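Local coordinates for receptor-like protein kinase ANXUR1 (Arabidopsis thaliana, PDB 6FIG) that probably acts as a malectin-like receptor kinase in plant reproduction, with an extracellular region built from tandem malectin-like domains, at residues 255-269 and 348-362. Numbering follows the deposited sequence.
With NAG (2-acetamido-2-deoxy-beta-D-glucopyranose), chain D.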
ATOM      1  N   SER A 255      -6.149  24.379  20.331  1.00 26.07           N
ATOM      2  CA  SER A 255      -6.262  24.651  21.763  1.00 26.42           C
ATOM      3  C   SER A 255      -7.029  25.937  21.953  1.00 27.30           C
ATOM      4  O   SER A 255      -7.339  26.636  20.989  1.00 27.91           O
ATOM      5  CB  SER A 255      -4.875  24.740  22.387  1.00 26.89           C
ATOM      6  OG  SER A 255      -4.189  25.894  21.940  1.00 29.42           O
ATOM      7  N   GLN A 256      -7.338  26.274  23.201  1.00 27.07           N
ATOM      8  CA  GLN A 256      -8.014  27.543  23.462  1.00 28.58           C
ATOM      9  C   GLN A 256      -7.054  28.694  23.410  1.00 29.76           C
ATOM     10  O   GLN A 256      -7.397  29.738  22.886  1.00 32.03           O
ATOM     11  CB  GLN A 256      -8.781  27.508  24.767  1.00 28.75           C
ATOM     12  CG  GLN A 256     -10.071  26.736  24.622  1.00 28.13           C
ATOM     13  CD  GLN A 256     -10.870  26.752  25.894  1.00 28.92           C
ATOM     14  OE1 GLN A 256     -10.628  25.928  26.775  1.00 29.31           O
ATOM     15  NE2 GLN A 256     -11.806  27.693  26.011  1.00 29.96           N
ATOM     16  N   GLY A 257      -5.848  28.499  23.933  1.00 29.75           N
ATOM     17  CA  GLY A 257      -4.753  29.464  23.755  1.00 31.30           C
ATOM     18  C   GLY A 257      -4.086  29.876  25.060  1.00 31.99           C
ATOM     19  O   GLY A 257      -4.346  29.275  26.106  1.00 31.23           O
ATOM     20  N   PRO A 258      -3.213  30.898  25.006  1.00 34.02           N
ATOM     21  CA  PRO A 258      -2.391  31.292  26.161  1.00 34.89           C
ATOM     22  C   PRO A 258      -3.071  32.141  27.245  1.00 35.75           C
ATOM     23  O   PRO A 258      -2.472  32.302  28.305  1.00 36.47           O
ATOM     24  CB  PRO A 258      -1.267  32.113  25.510  1.00 36.52           C
ATOM     25  CG  PRO A 258      -1.938  32.753  24.342  1.00 37.29           C
ATOM     26  CD  PRO A 258      -2.902  31.719  23.820  1.00 35.73           C
ATOM     27  N   ASN A 259      -4.248  32.718  26.979  1.00 36.10           N
ATOM     28  CA  ASN A 259      -4.960  33.553  27.969  1.00 37.05           C
ATOM     29  C   ASN A 259      -5.962  32.727  28.767  1.00 34.74           C
ATOM     30  O   ASN A 259      -7.096  32.538  28.347  1.00 33.59           O
ATOM     31  CB  ASN A 259      -5.683  34.735  27.297  1.00 39.65           C
ATOM     32  CG  ASN A 259      -6.195  35.763  28.308  1.00 42.27           C
ATOM     33  OD1 ASN A 259      -6.496  35.432  29.469  1.00 42.99           O
ATOM     34  ND2 ASN A 259      -6.252  37.031  27.890  1.00 44.97           N
ATOM     35  N   GLY A 260      -5.542  32.277  29.946  1.00 34.10           N
ATOM     36  CA  GLY A 260      -6.392  31.449  30.804  1.00 33.02           C
ATOM     37  C   GLY A 260      -7.695  32.113  31.233  1.00 33.73           C
ATOM     38  O   GLY A 260      -8.693  31.433  31.401  1.00 32.61           O
ATOM     39  N   ASP A 261      -7.715  33.434  31.394  1.00 35.92           N
ATOM     40  CA  ASP A 261      -8.965  34.107  31.791  1.00 37.73           C
ATOM     41  C   ASP A 261     -10.025  33.978  30.716  1.00 37.78           C
ATOM     42  O   ASP A 261     -11.174  33.608  30.998  1.00 37.50           O
ATOM     43  CB  ASP A 261      -8.753  35.587  32.108  1.00 40.07           C
ATOM     44  CG  ASP A 261     -10.053  36.280  32.507  1.00 42.07           C
ATOM     45  OD1 ASP A 261     -10.498  36.105  33.670  1.00 41.86           O
ATOM     46  OD2 ASP A 261     -10.646  36.981  31.657  1.00 44.22           O
ATOM     47  N   ILE A 262      -9.610  34.253  29.477  1.00 38.53           N
ATOM     48  CA  ILE A 262     -10.470  34.133  28.309  1.00 39.15           C
ATOM     49  C   ILE A 262     -10.922  32.670  28.163  1.00 35.51           C
ATOM     50  O   ILE A 262     -12.094  32.405  27.923  1.00 35.65           O
ATOM     51  CB  ILE A 262      -9.736  34.611  27.024  1.00 41.53           C
ATOM     52  CG1 ILE A 262      -9.529  36.128  27.068  1.00 45.32           C
ATOM     53  CG2 ILE A 262     -10.483  34.189  25.767  1.00 41.72           C
ATOM     54  CD1 ILE A 262      -8.651  36.684  25.955  1.00 47.07           C
ATOM     55  N   ASN A 263      -9.990  31.734  28.324  1.00 33.19           N
ATOM     56  CA  ASN A 263     -10.292  30.301  28.229  1.00 31.16           C
ATOM     57  C   ASN A 263     -11.361  29.846  29.228  1.00 31.10           C
ATOM     58  O   ASN A 263     -12.297  29.140  28.872  1.00 30.12           O
ATOM     59  CB  ASN A 263      -9.027  29.455  28.381  1.00 29.85           C
ATOM     60  CG  ASN A 263      -7.995  29.721  27.290  1.00 29.88           C
ATOM     61  OD1 ASN A 263      -8.267  30.442  26.304  1.00 30.48           O
ATOM     62  ND2 ASN A 263      -6.797  29.190  27.485  1.00 28.32           N
ATOM     63  N   LEU A 264     -11.244  30.317  30.465  1.00 32.39           N
ATOM     64  CA  LEU A 264     -12.226  30.012  31.505  1.00 33.43           C
ATOM     65  C   LEU A 264     -13.633  30.560  31.255  1.00 35.95           C
ATOM     66  O   LEU A 264     -14.591  30.111  31.896  1.00 38.09           O
ATOM     67  CB  LEU A 264     -11.723  30.524  32.859  1.00 33.83           C
ATOM     68  CG  LEU A 264     -10.564  29.704  33.421  1.00 32.79           C
ATOM     69  CD1 LEU A 264      -9.849  30.484  34.494  1.00 33.79           C
ATOM     70  CD2 LEU A 264     -11.074  28.385  33.977  1.00 32.27           C
ATOM     71  N   LYS A 265     -13.758  31.539  30.357  1.00 36.55           N
ATOM     72  CA  LYS A 265     -15.045  32.135  30.028  1.00 37.63           C
ATOM     73  C   LYS A 265     -15.658  31.622  28.739  1.00 37.07           C
ATOM     74  O   LYS A 265     -16.662  32.156  28.302  1.00 37.64           O
ATOM     75  CB  LYS A 265     -14.896  33.663  29.972  1.00 39.90           C
ATOM     76  CG  LYS A 265     -14.512  34.252  31.318  1.00 41.17           C
ATOM     77  CD  LYS A 265     -14.129  35.713  31.205  1.00 43.35           C
ATOM     78  CE  LYS A 265     -13.772  36.294  32.560  1.00 44.71           C
ATOM     79  NZ  LYS A 265     -13.249  37.669  32.402  1.00 46.40           N
ATOM     80  N   SER A 266     -15.094  30.566  28.154  1.00 35.53           N
ATOM     81  CA  SER A 266     -15.592  30.075  26.869  1.00 36.91           C
ATOM     82  C   SER A 266     -15.355  28.591  26.655  1.00 34.17           C
ATOM     83  O   SER A 266     -14.507  27.970  27.301  1.00 32.64           O
ATOM     84  CB  SER A 266     -14.948  30.873  25.733  1.00 38.66           C
ATOM     85  OG  SER A 266     -13.535  30.805  25.807  1.00 39.74           O
ATOM     86  N   ASN A 267     -16.130  28.032  25.723  1.00 34.18           N
ATOM     87  CA  ASN A 267     -15.930  26.682  25.234  1.00 32.90           C
ATOM     88  C   ASN A 267     -15.374  26.780  23.821  1.00 32.56           C
ATOM     89  O   ASN A 267     -15.776  27.655  23.033  1.00 34.34           O
ATOM     90  CB  ASN A 267     -17.264  25.942  25.144  1.00 34.08           C
ATOM     91  CG  ASN A 267     -17.686  25.261  26.434  1.00 35.13           C
ATOM     92  OD1 ASN A 267     -16.991  24.370  26.964  1.00 35.10           O
ATOM     93  ND2 ASN A 267     -18.862  25.643  26.920  1.00 39.07           N
ATOM     94  N   LEU A 268     -14.466  25.880  23.499  1.00 30.15           N
ATOM     95  CA  LEU A 268     -14.151  25.571  22.110  1.00 29.96           C
ATOM     96  C   LEU A 268     -15.249  24.599  21.676  1.00 28.02           C
ATOM     97  O   LEU A 268     -15.482  23.596  22.343  1.00 26.28           O
ATOM     98  CB  LEU A 268     -12.774  24.960  22.047  1.00 30.89           C
ATOM     99  CG  LEU A 268     -11.975  24.832  20.769  1.00 32.63           C
ATOM    100  CD1 LEU A 268     -11.878  26.155  20.035  1.00 34.13           C
ATOM    101  CD2 LEU A 268     -10.586  24.323  21.158  1.00 32.39           C
ATOM    102  N   THR A 269     -15.958  24.930  20.595  1.00 28.03           N
ATOM    103  CA  THR A 269     -17.176  24.216  20.224  1.00 27.99           C
ATOM    104  C   THR A 269     -17.156  23.809  18.750  1.00 27.40           C
ATOM    105  O   THR A 269     -16.974  24.661  17.882  1.00 28.38           O
ATOM    106  CB  THR A 269     -18.406  25.100  20.473  1.00 29.52           C
ATOM    107  OG1 THR A 269     -18.464  25.471  21.862  1.00 30.26           O
ATOM    108  CG2 THR A 269     -19.725  24.389  20.089  1.00 29.43           C
ATOM    109  N   GLN A 348     -17.764  20.112  22.990  1.00 24.17           N
ATOM    110  CA  GLN A 348     -17.282  21.351  23.633  1.00 25.35           C
ATOM    111  C   GLN A 348     -16.202  21.028  24.624  1.00 24.76           C
ATOM    112  O   GLN A 348     -16.269  20.003  25.273  1.00 24.70           O
ATOM    113  CB  GLN A 348     -18.409  22.081  24.333  1.00 26.98           C
ATOM    114  CG  GLN A 348     -19.480  22.565  23.379  1.00 28.55           C
ATOM    115  CD  GLN A 348     -20.638  23.164  24.103  1.00 30.85           C
ATOM    116  OE1 GLN A 348     -21.361  22.463  24.821  1.00 31.91           O
ATOM    117  NE2 GLN A 348     -20.816  24.480  23.963  1.00 33.58           N
ATOM    118  N   MET A 349     -15.188  21.881  24.698  1.00 25.10           N
ATOM    119  CA  MET A 349     -14.200  21.772  25.766  1.00 25.30           C
ATOM    120  C   MET A 349     -13.843  23.132  26.352  1.00 25.44           C
ATOM    121  O   MET A 349     -13.896  24.155  25.680  1.00 25.11           O
ATOM    122  CB  MET A 349     -12.959  20.975  25.345  1.00 26.76           C
ATOM    123  CG  MET A 349     -12.233  21.431  24.106  1.00 28.10           C
ATOM    124  SD  MET A 349     -10.878  20.288  23.702  1.00 29.58           S
ATOM    125  CE  MET A 349     -11.667  18.733  23.539  1.00 28.79           C
ATOM    126  N   THR A 350     -13.480  23.106  27.635  1.00 24.71           N
ATOM    127  CA  THR A 350     -13.198  24.321  28.395  1.00 25.80           C
ATOM    128  C   THR A 350     -12.281  23.882  29.531  1.00 24.91           C
ATOM    129  O   THR A 350     -12.307  22.715  29.909  1.00 24.23           O
ATOM    130  CB  THR A 350     -14.508  24.980  28.909  1.00 27.14           C
ATOM    131  OG1 THR A 350     -14.257  26.287  29.464  1.00 29.32           O
ATOM    132  CG2 THR A 350     -15.197  24.124  29.969  1.00 27.38           C
ATOM    133  N   PRO A 351     -11.493  24.806  30.103  1.00 24.97           N
ATOM    134  CA  PRO A 351     -10.589  24.333  31.154  1.00 24.64           C
ATOM    135  C   PRO A 351     -11.337  23.905  32.413  1.00 24.95           C
ATOM    136  O   PRO A 351     -12.398  24.446  32.729  1.00 25.63           O
ATOM    137  CB  PRO A 351      -9.734  25.579  31.478  1.00 25.76           C
ATOM    138  CG  PRO A 351      -9.932  26.487  30.314  1.00 26.15           C
ATOM    139  CD  PRO A 351     -11.328  26.251  29.877  1.00 26.24           C
ATOM    140  N   SER A 352     -10.743  22.952  33.126  1.00 24.72           N
ATOM    141  CA  SER A 352     -11.228  22.567  34.441  1.00 25.91           C
ATOM    142  C   SER A 352     -10.452  23.372  35.475  1.00 26.68           C
ATOM    143  O   SER A 352      -9.258  23.654  35.305  1.00 26.43           O
ATOM    144  CB  SER A 352     -10.996  21.075  34.680  1.00 25.13           C
ATOM    145  OG  SER A 352     -11.328  20.708  36.016  1.00 26.65           O
ATOM    146  N   THR A 353     -11.127  23.723  36.557  1.00 28.46           N
ATOM    147  CA  THR A 353     -10.438  24.288  37.708  1.00 29.40           C
ATOM    148  C   THR A 353     -10.071  23.221  38.747  1.00 30.25           C
ATOM    149  O   THR A 353      -9.402  23.538  39.754  1.00 30.67           O
ATOM    150  CB  THR A 353     -11.271  25.388  38.375  1.00 31.02           C
ATOM    151  OG1 THR A 353     -12.566  24.871  38.701  1.00 31.64           O
ATOM    152  CG2 THR A 353     -11.400  26.589  37.439  1.00 31.23           C
ATOM    153  N   PHE A 354     -10.525  21.986  38.537  1.00 29.64           N
ATOM    154  CA  PHE A 354     -10.308  20.929  39.508  1.00 31.39           C
ATOM    155  C   PHE A 354      -8.820  20.633  39.675  1.00 31.08           C
ATOM    156  O   PHE A 354      -8.116  20.425  38.697  1.00 30.18           O
ATOM    157  CB  PHE A 354     -11.042  19.657  39.104  1.00 32.00           C
ATOM    158  CG  PHE A 354     -10.859  18.528  40.081  1.00 33.46           C
ATOM    159  CD1 PHE A 354      -9.999  17.472  39.785  1.00 32.98           C
ATOM    160  CD2 PHE A 354     -11.514  18.547  41.312  1.00 35.66           C
ATOM    161  CE1 PHE A 354      -9.811  16.441  40.703  1.00 34.42           C
ATOM    162  CE2 PHE A 354     -11.332  17.516  42.232  1.00 36.52           C
ATOM    163  CZ  PHE A 354     -10.486  16.461  41.918  1.00 35.60           C
ATOM    164  N   GLY A 355      -8.344  20.659  40.920  1.00 31.99           N
ATOM    165  CA  GLY A 355      -6.960  20.264  41.215  1.00 32.24           C
ATOM    166  C   GLY A 355      -5.897  21.315  40.934  1.00 32.31           C
ATOM    167  O   GLY A 355      -4.704  21.008  40.992  1.00 32.15           O
ATOM    168  N   GLN A 356      -6.314  22.555  40.670  1.00 32.06           N
ATOM    169  CA  GLN A 356      -5.401  23.679  40.565  1.00 33.26           C
ATOM    170  C   GLN A 356      -4.324  23.431  39.498  1.00 31.06           C
ATOM    171  O   GLN A 356      -3.127  23.402  39.794  1.00 30.98           O
ATOM    172  CB  GLN A 356      -4.777  23.998  41.952  1.00 35.93           C
ATOM    173  CG  GLN A 356      -5.771  24.303  43.084  1.00 39.50           C
ATOM    174  CD  GLN A 356      -6.646  23.120  43.533  1.00 41.80           C
ATOM    175  OE1 GLN A 356      -6.155  22.064  43.984  1.00 43.28           O
ATOM    176  NE2 GLN A 356      -7.962  23.302  43.419  1.00 44.52           N
ATOM    177  N   PRO A 357      -4.751  23.231  38.238  1.00 28.89           N
ATOM    178  CA  PRO A 357      -3.782  22.948  37.186  1.00 28.10           C
ATOM    179  C   PRO A 357      -2.877  24.144  36.899  1.00 28.57           C
ATOM    180  O   PRO A 357      -3.251  25.279  37.202  1.00 29.89           O
ATOM    181  CB  PRO A 357      -4.670  22.624  35.986  1.00 26.89           C
ATOM    182  CG  PRO A 357      -5.914  23.421  36.223  1.00 27.39           C
ATOM    183  CD  PRO A 357      -6.124  23.350  37.711  1.00 28.09           C
ATOM    184  N   GLU A 358      -1.693  23.897  36.344  1.00 28.37           N
ATOM    185  CA  GLU A 358      -0.756  24.990  36.048  1.00 29.56           C
ATOM    186  C   GLU A 358      -1.347  26.012  35.084  1.00 29.10           C
ATOM    187  O   GLU A 358      -1.207  27.230  35.300  1.00 29.39           O
ATOM    188  CB  GLU A 358       0.571  24.474  35.484  1.00 30.42           C
ATOM    189  CG  GLU A 358       1.635  25.566  35.417  1.00 33.03           C
ATOM    190  CD  GLU A 358       2.992  25.077  34.978  1.00 34.83           C
ATOM    191  OE1 GLU A 358       3.837  25.942  34.651  1.00 37.78           O
ATOM    192  OE2 GLU A 358       3.231  23.854  34.977  1.00 34.77           O
ATOM    193  N   TYR A 359      -1.994  25.525  34.025  1.00 27.79           N
ATOM    194  CA  TYR A 359      -2.605  26.363  33.018  1.00 28.14           C
ATOM    195  C   TYR A 359      -4.096  26.084  32.975  1.00 26.48           C
ATOM    196  O   TYR A 359      -4.567  25.057  33.485  1.00 25.94           O
ATOM    197  CB  TYR A 359      -2.005  26.058  31.639  1.00 29.29           C
ATOM    198  CG  TYR A 359      -0.525  26.313  31.554  1.00 31.26           C
ATOM    199  CD1 TYR A 359      -0.043  27.604  31.397  1.00 34.57           C
ATOM    200  CD2 TYR A 359       0.405  25.260  31.628  1.00 32.07           C
ATOM    201  CE1 TYR A 359       1.321  27.856  31.335  1.00 36.28           C
ATOM    202  CE2 TYR A 359       1.775  25.499  31.547  1.00 33.80           C
ATOM    203  CZ  TYR A 359       2.226  26.802  31.397  1.00 36.22           C
ATOM    204  OH  TYR A 359       3.574  27.106  31.318  1.00 38.64           O
ATOM    205  N   TYR A 360      -4.826  26.984  32.337  1.00 26.01           N
ATOM    206  CA  TYR A 360      -6.253  26.826  32.095  1.00 25.98           C
ATOM    207  C   TYR A 360      -6.453  26.818  30.587  1.00 25.86           C
ATOM    208  O   TYR A 360      -6.512  27.863  29.955  1.00 26.96           O
ATOM    209  CB  TYR A 360      -7.049  27.919  32.778  1.00 27.01           C
ATOM    210  CG  TYR A 360      -6.902  27.863  34.278  1.00 27.62           C
ATOM    211  CD1 TYR A 360      -7.562  26.880  35.013  1.00 27.33           C
ATOM    212  CD2 TYR A 360      -6.079  28.757  34.961  1.00 28.95           C
ATOM    213  CE1 TYR A 360      -7.429  26.805  36.388  1.00 28.28           C
ATOM    214  CE2 TYR A 360      -5.952  28.687  36.347  1.00 29.38           C
ATOM    215  CZ  TYR A 360      -6.628  27.690  37.036  1.00 29.06           C
ATOM    216  OH  TYR A 360      -6.505  27.592  38.406  1.00 30.24           O
ATOM    217  N   ASP A 361      -6.505  25.617  30.024  1.00 25.02           N
ATOM    218  CA  ASP A 361      -6.501  25.437  28.561  1.00 25.50           C
ATOM    219  C   ASP A 361      -7.141  24.096  28.245  1.00 24.29           C
ATOM    220  O   ASP A 361      -7.451  23.301  29.140  1.00 23.37           O
ATOM    221  CB  ASP A 361      -5.041  25.496  28.063  1.00 26.22           C
ATOM    222  CG  ASP A 361      -4.900  25.825  26.551  1.00 26.97           C
ATOM    223  OD1 ASP A 361      -5.895  26.108  25.867  1.00 26.19           O
ATOM    224  OD2 ASP A 361      -3.733  25.790  26.069  1.00 28.42           O
ATOM    225  N   SER A 362      -7.353  23.860  26.958  1.00 23.60           N
ATOM    226  CA  SER A 362      -7.839  22.569  26.474  0.79 23.02           C
ATOM    227  C   SER A 362      -7.272  22.363  25.079  1.00 22.88           C
ATOM    228  O   SER A 362      -6.871  23.315  24.420  1.00 23.75           O
ATOM    229  CB  SER A 362      -9.358  22.538  26.440  0.79 23.07           C
ATOM    230  OG  SER A 362      -9.875  23.519  25.560  0.79 23.66           O
TER
HETATM  231  C1  NAG D   1     -19.472  25.059  28.082  1.00 42.16           C
HETATM  232  C2  NAG D   1     -20.026  26.075  29.059  1.00 45.73           C
HETATM  233  C3  NAG D   1     -20.922  25.409  30.098  1.00 46.80           C
HETATM  234  C4  NAG D   1     -21.915  24.449  29.466  1.00 47.31           C
HETATM  235  C5  NAG D   1     -21.166  23.459  28.586  1.00 43.75           C
HETATM  236  C6  NAG D   1     -22.020  22.372  27.940  1.00 42.71           C
HETATM  237  C7  NAG D   1     -18.505  27.966  29.483  1.00 48.56           C
HETATM  238  C8  NAG D   1     -17.269  28.393  30.233  1.00 48.06           C
HETATM  239  N2  NAG D   1     -18.867  26.696  29.690  1.00 46.38           N
HETATM  240  O3  NAG D   1     -21.631  26.422  30.811  1.00 49.15           O
HETATM  241  O4  NAG D   1     -22.587  23.716  30.494  1.00 51.35           O
HETATM  242  O5  NAG D   1     -20.526  24.234  27.581  1.00 41.92           O
HETATM  243  O6  NAG D   1     -22.874  22.921  26.932  1.00 43.28           O
HETATM  244  O7  NAG D   1     -19.120  28.735  28.750  1.00 49.66           O
HETATM  245  O   HOH W   1      -2.696  26.823  23.936  1.00 33.50           O
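Leu264 lays its CD1 over one face of the Tyr360 ring, 4.3 Å from the ring centroid and 23° off the ring normal, a CH-pi contact; Ser352 O sits in plane at the ring's edge. The other leucine methyl, CD2, packs against Pro351 and Thr353. Both acceptors of the Asn263 amide lie in its plane: ND2 donates to Tyr360 O (2.8 Å, 167°), lying in that carbonyl's plane, and to Gly257 O (2.8 Å), which it meets from above the carbonyl plane. Both N-H groups are thus used, which fixes the amide's rotation and ties helix 260-264 to Gly257 in the loop before it and to Tyr360 of segment 348-362.

The extended chain of Gln256 (chi2 -177°) runs past Pro351 and places its amide between Ser362 OG and the carbonyls of Asn263 and Ser266. Its OE1 accepts from Ser362 OG at 2.8 Å, while NE2 donates to Ser266 O and Asn263 O. Thr350 OG1 also donates to Ser266 O (2.8 Å), from the face opposite the glutamine, so two donors grip that carbonyl. Asp361 OD1 receives Gly257 N at 3.1 Å, from above the carboxylate plane.

Leu268 and Met349 form an antiparallel hydrogen-bonded pair, with Leu268 N 2.8 Å from Met349 O, joining strands 268-273 and 344-351. Asn267 ND2 is covalently bonded to NAG C1 (1.4 Å), marking an N-glycosylation site just before strand 268-273 of the malectin-like fold.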